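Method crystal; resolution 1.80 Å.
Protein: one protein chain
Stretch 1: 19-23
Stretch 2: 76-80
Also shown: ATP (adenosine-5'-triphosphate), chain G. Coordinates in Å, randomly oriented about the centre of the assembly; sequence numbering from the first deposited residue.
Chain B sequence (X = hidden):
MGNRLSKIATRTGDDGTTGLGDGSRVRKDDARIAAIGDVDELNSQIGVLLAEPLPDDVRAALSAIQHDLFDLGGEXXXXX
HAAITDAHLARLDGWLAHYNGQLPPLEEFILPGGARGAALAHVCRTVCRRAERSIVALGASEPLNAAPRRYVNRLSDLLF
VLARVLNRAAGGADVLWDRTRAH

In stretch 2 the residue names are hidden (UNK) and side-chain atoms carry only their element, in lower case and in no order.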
ATOM      1  N   GLY B  19       5.271   3.223 -22.192  1.00 21.85           N
ATOM      2  CA  GLY B  19       6.550   2.889 -22.789  1.00 22.92           C
ATOM      3  C   GLY B  19       7.642   2.585 -21.787  1.00 24.51           C
ATOM      4  O   GLY B  19       7.627   3.090 -20.665  1.00 26.34           O
ATOM      5  N   LEU B  20       8.583   1.740 -22.193  1.00 23.72           N
ATOM      6  CA  LEU B  20       9.714   1.378 -21.353  1.00 25.66           C
ATOM      7  C   LEU B  20      10.910   2.211 -21.802  1.00 27.25           C
ATOM      8  O   LEU B  20      10.882   2.812 -22.877  1.00 26.84           O
ATOM      9  CB  LEU B  20      10.022  -0.113 -21.493  1.00 23.75           C
ATOM     10  CG  LEU B  20       8.952  -1.051 -20.928  1.00 25.21           C
ATOM     11  CD1 LEU B  20       9.314  -2.493 -21.234  1.00 26.24           C
ATOM     12  CD2 LEU B  20       8.832  -0.832 -19.427  1.00 26.04           C
ATOM     13  N   GLY B  21      11.952   2.242 -20.981  1.00 28.72           N
ATOM     14  CA  GLY B  21      13.137   3.022 -21.300  1.00 29.54           C
ATOM     15  C   GLY B  21      13.872   2.686 -22.587  1.00 31.83           C
ATOM     16  O   GLY B  21      14.670   3.491 -23.071  1.00 33.22           O
ATOM     17  N   ASP B  22      13.616   1.514 -23.152  1.00 30.54           N
ATOM     18  CA  ASP B  22      14.291   1.116 -24.380  1.00 31.15           C
ATOM     19  C   ASP B  22      13.471   1.443 -25.628  1.00 31.72           C
ATOM     20  O   ASP B  22      13.861   1.100 -26.745  1.00 33.74           O
ATOM     21  CB  ASP B  22      14.608  -0.380 -24.340  1.00 32.61           C
ATOM     22  CG  ASP B  22      13.365  -1.234 -24.304  1.00 32.08           C
ATOM     23  OD1 ASP B  22      12.270  -0.691 -24.046  1.00 35.39           O
ATOM     24  OD2 ASP B  22      13.483  -2.455 -24.526  1.00 33.66           O
ATOM     25  N   GLY B  23      12.332   2.103 -25.434  1.00 31.05           N
ATOM     26  CA  GLY B  23      11.488   2.469 -26.558  1.00 29.96           C
ATOM     27  C   GLY B  23      10.316   1.543 -26.819  1.00 28.21           C
ATOM     28  O   GLY B  23       9.427   1.876 -27.598  1.00 30.06           O
ATOM     29  N   UNK B  76      14.321  -1.690 -13.862  1.00 23.22           N
ATOM     30  CA  UNK B  76      13.155  -2.445 -14.301  1.00 22.32           C
ATOM     31  C   UNK B  76      12.533  -1.784 -15.530  1.00 22.16           C
ATOM     32  O   UNK B  76      11.857  -2.444 -16.316  1.00 23.01           O
ATOM     33  c   UNK B  76      12.119  -2.529 -13.177  1.00 20.31           C
ATOM     34  c   UNK B  76      12.553  -3.286 -11.917  1.00 21.43           C
ATOM     35  c   UNK B  76      11.451  -3.224 -10.865  1.00 19.59           C
ATOM     36  c   UNK B  76      12.876  -4.726 -12.273  1.00 21.99           C
ATOM     37  N   UNK B  77      12.769  -0.482 -15.682  1.00 24.00           N
ATOM     38  CA  UNK B  77      12.238   0.295 -16.808  1.00 29.66           C
ATOM     39  C   UNK B  77      13.037   0.107 -18.093  1.00 32.01           C
ATOM     40  O   UNK B  77      12.500   0.240 -19.196  1.00 32.21           O
ATOM     41  c   UNK B  77      12.225   1.786 -16.470  1.00 32.88           C
ATOM     42  s   UNK B  77      11.017   2.282 -15.232  1.00 42.06           S
ATOM     43  N   UNK B  78      14.324  -0.182 -17.947  1.00 31.71           N
ATOM     44  CA  UNK B  78      15.189  -0.379 -19.100  1.00 35.01           C
ATOM     45  C   UNK B  78      15.686  -1.817 -19.128  1.00 35.65           C
ATOM     46  O   UNK B  78      16.715  -2.140 -18.536  1.00 36.49           O
ATOM     47  c   UNK B  78      17.000   3.047 -18.834  1.00 43.13           C
ATOM     48  c   UNK B  78      15.895   2.018 -18.972  1.00 37.81           C
ATOM     49  c   UNK B  78      17.273   0.366 -20.273  1.00 38.95           C
ATOM     50  c   UNK B  78      16.393   0.573 -19.048  1.00 36.77           C
ATOM     51  N   UNK B  79      14.951  -2.704 -19.815  1.00 36.94           N
ATOM     52  CA  UNK B  79      15.322  -4.117 -19.918  1.00 40.13           C
ATOM     53  C   UNK B  79      16.793  -4.300 -20.285  1.00 44.15           C
ATOM     54  O   UNK B  79      17.297  -3.656 -21.207  1.00 43.30           O
ATOM     55  c   UNK B  79      13.725  -2.426 -20.586  1.00 37.80           C
ATOM     56  c   UNK B  79      14.384  -4.637 -21.002  1.00 40.35           C
ATOM     57  c   UNK B  79      13.152  -3.810 -20.790  1.00 39.20           C
ATOM     58  N   UNK B  80      17.476  -5.174 -19.552  1.00 47.28           N
ATOM     59  CA  UNK B  80      18.881  -5.428 -19.818  1.00 49.40           C
ATOM     60  C   UNK B  80      19.805  -4.457 -19.111  1.00 50.55           C
ATOM     61  O   UNK B  80      21.026  -4.599 -19.168  1.00 51.77           O
TER
HETATM   62  PG  ATP G 201       0.614   9.860 -19.871  1.00 39.70           P
HETATM   63  O1G ATP G 201      -0.668   9.247 -20.385  1.00 30.48           O
HETATM   64  O2G ATP G 201       1.061  11.077 -20.628  1.00 39.75           O
HETATM   65  O3G ATP G 201       0.530  10.239 -18.405  1.00 40.97           O
HETATM   66  PB  ATP G 201       1.853   7.216 -19.429  1.00 36.46           P
HETATM   67  O1B ATP G 201       0.612   6.914 -18.648  1.00 25.75           O
HETATM   68  O2B ATP G 201       2.186   6.253 -20.548  1.00 30.85           O
HETATM   69  O3B ATP G 201       1.815   8.746 -20.046  1.00 38.15           O
HETATM   70  PA  ATP G 201       3.301   8.199 -17.096  1.00 41.64           P
HETATM   71  O1A ATP G 201       2.107   8.027 -16.217  1.00 41.98           O
HETATM   72  O2A ATP G 201       3.728   9.592 -17.529  1.00 41.77           O
HETATM   73  O3A ATP G 201       3.154   7.263 -18.440  1.00 39.79           O
HETATM   74  O5' ATP G 201       4.514   7.493 -16.315  1.00 43.67           O
HETATM   75  C5' ATP G 201       5.808   7.422 -16.883  1.00 45.16           C
HETATM   76  C4' ATP G 201       6.497   6.101 -16.516  1.00 46.03           C
HETATM   77  O4' ATP G 201       5.851   5.412 -15.420  1.00 41.67           O
HETATM   78  C3' ATP G 201       6.552   5.143 -17.700  1.00 47.21           C
HETATM   79  O3' ATP G 201       7.906   4.968 -18.144  1.00 54.35           O
HETATM   80  C2' ATP G 201       5.909   3.846 -17.230  1.00 45.61           C
HETATM   81  O2' ATP G 201       6.832   2.749 -17.346  1.00 46.03           O
HETATM   82  C1' ATP G 201       5.479   4.070 -15.783  1.00 41.51           C
HETATM   83  N9  ATP G 201       3.995   3.868 -15.591  1.00 36.02           N
HETATM   84  C8  ATP G 201       2.998   4.415 -16.338  1.00 33.56           C
HETATM   85  N7  ATP G 201       1.774   4.033 -15.901  1.00 30.37           N
HETATM   86  C5  ATP G 201       1.956   3.222 -14.849  1.00 29.44           C
HETATM   87  C6  ATP G 201       1.079   2.454 -13.904  1.00 27.60           C
HETATM   88  N6  ATP G 201      -0.279   2.495 -14.020  1.00 23.78           N
HETATM   89  N1  ATP G 201       1.688   1.707 -12.915  1.00 16.91           N
HETATM   90  C2  ATP G 201       3.046   1.650 -12.779  1.00 26.60           C
HETATM   91  N3  ATP G 201       3.902   2.325 -13.606  1.00 28.24           N
HETATM   92  C4  ATP G 201       3.429   3.110 -14.640  1.00 31.58           C

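Position 76 carries four side-chain carbons in a chain that forks at the second, with no heteroatom. Its CA-to-CB bond points away from stretch 1, and its CB, the nearest side-chain atom, lies 7.3 Å from Leu20 CD2. The residue is buried and its side chain makes no contact with stretch 1. An unbranched first carbon followed by a fork identifies Leu76, with chi1 in the m well and chi2 in t.

Position 77, the last helical residue of the stretch, has one carbon followed by one sulfur and nothing beyond. The side chain leaves sideways, and its CB comes no closer than 4.5 Å to Gly21 N; the close approach belongs to the backbone, where the carbonyl O of position 77 lies 2.7 Å from Gly21 N and 3.4 Å from Leu20 CB. A sulfur directly on CB means cysteine, hence Cys77, with chi1 at -70°.

At position 78 the chain leaves helical phi/psi. Four carbons are present, forked at the first, with one arm two carbons long. The first carbon of that arm lies 3.7 Å from Gly21 CA. Branching at CB with unequal arms distinguishes Ile78 from the isomeric leucine. An ideal CB on Gly21 would point toward stretch 2 and fall 2.3 Å from Ile78 CG1, a clash, so the bare glycine leaves the space that the isoleucine arm requires.

Position 79 has three carbons that close a ring onto its own backbone N. Its CA-to-CB bond points toward stretch 1. The middle carbon of the three lies 4.1 Å from Leu20 CD1, an apolar contact, while the ring carbon bonded to N lies 3.9 Å from Asp22 CG, so the ring touches two side chains of the facing loop. The closed ring defines Pro79; phi is -48° and the pucker is C-gamma exo.

Position 80 has no side-chain atoms and makes no contact with stretch 1. It is Gly80, and its backbone angles of 86/-5 would jam a CB against the preceding carbonyl O, which by itself calls for glycine.

The contact rests on a single hydrogen bond across the stretches, from Gly21 N to Cys77 O, with an N-H...O angle of 147°. Leu20 to Gly23 form a type I turn, closed by a bond of 3.0 Å from Gly23 N to Leu20 O, and Gly21 N within that turn meets the carbonyl at the end of the helix. Around this polar link, Ile78 covers Gly21 and Pro79 packs on Leu20 and Asp22. The two stretches together bury 242 Å², both sides summed. Just before the turn, Gly19 O accepts a hydrogen bond from ATP O3' at 3.2 Å, placing the nucleotide ribose beside this loop.

Stretch 2, residues 76-80: LCIPG
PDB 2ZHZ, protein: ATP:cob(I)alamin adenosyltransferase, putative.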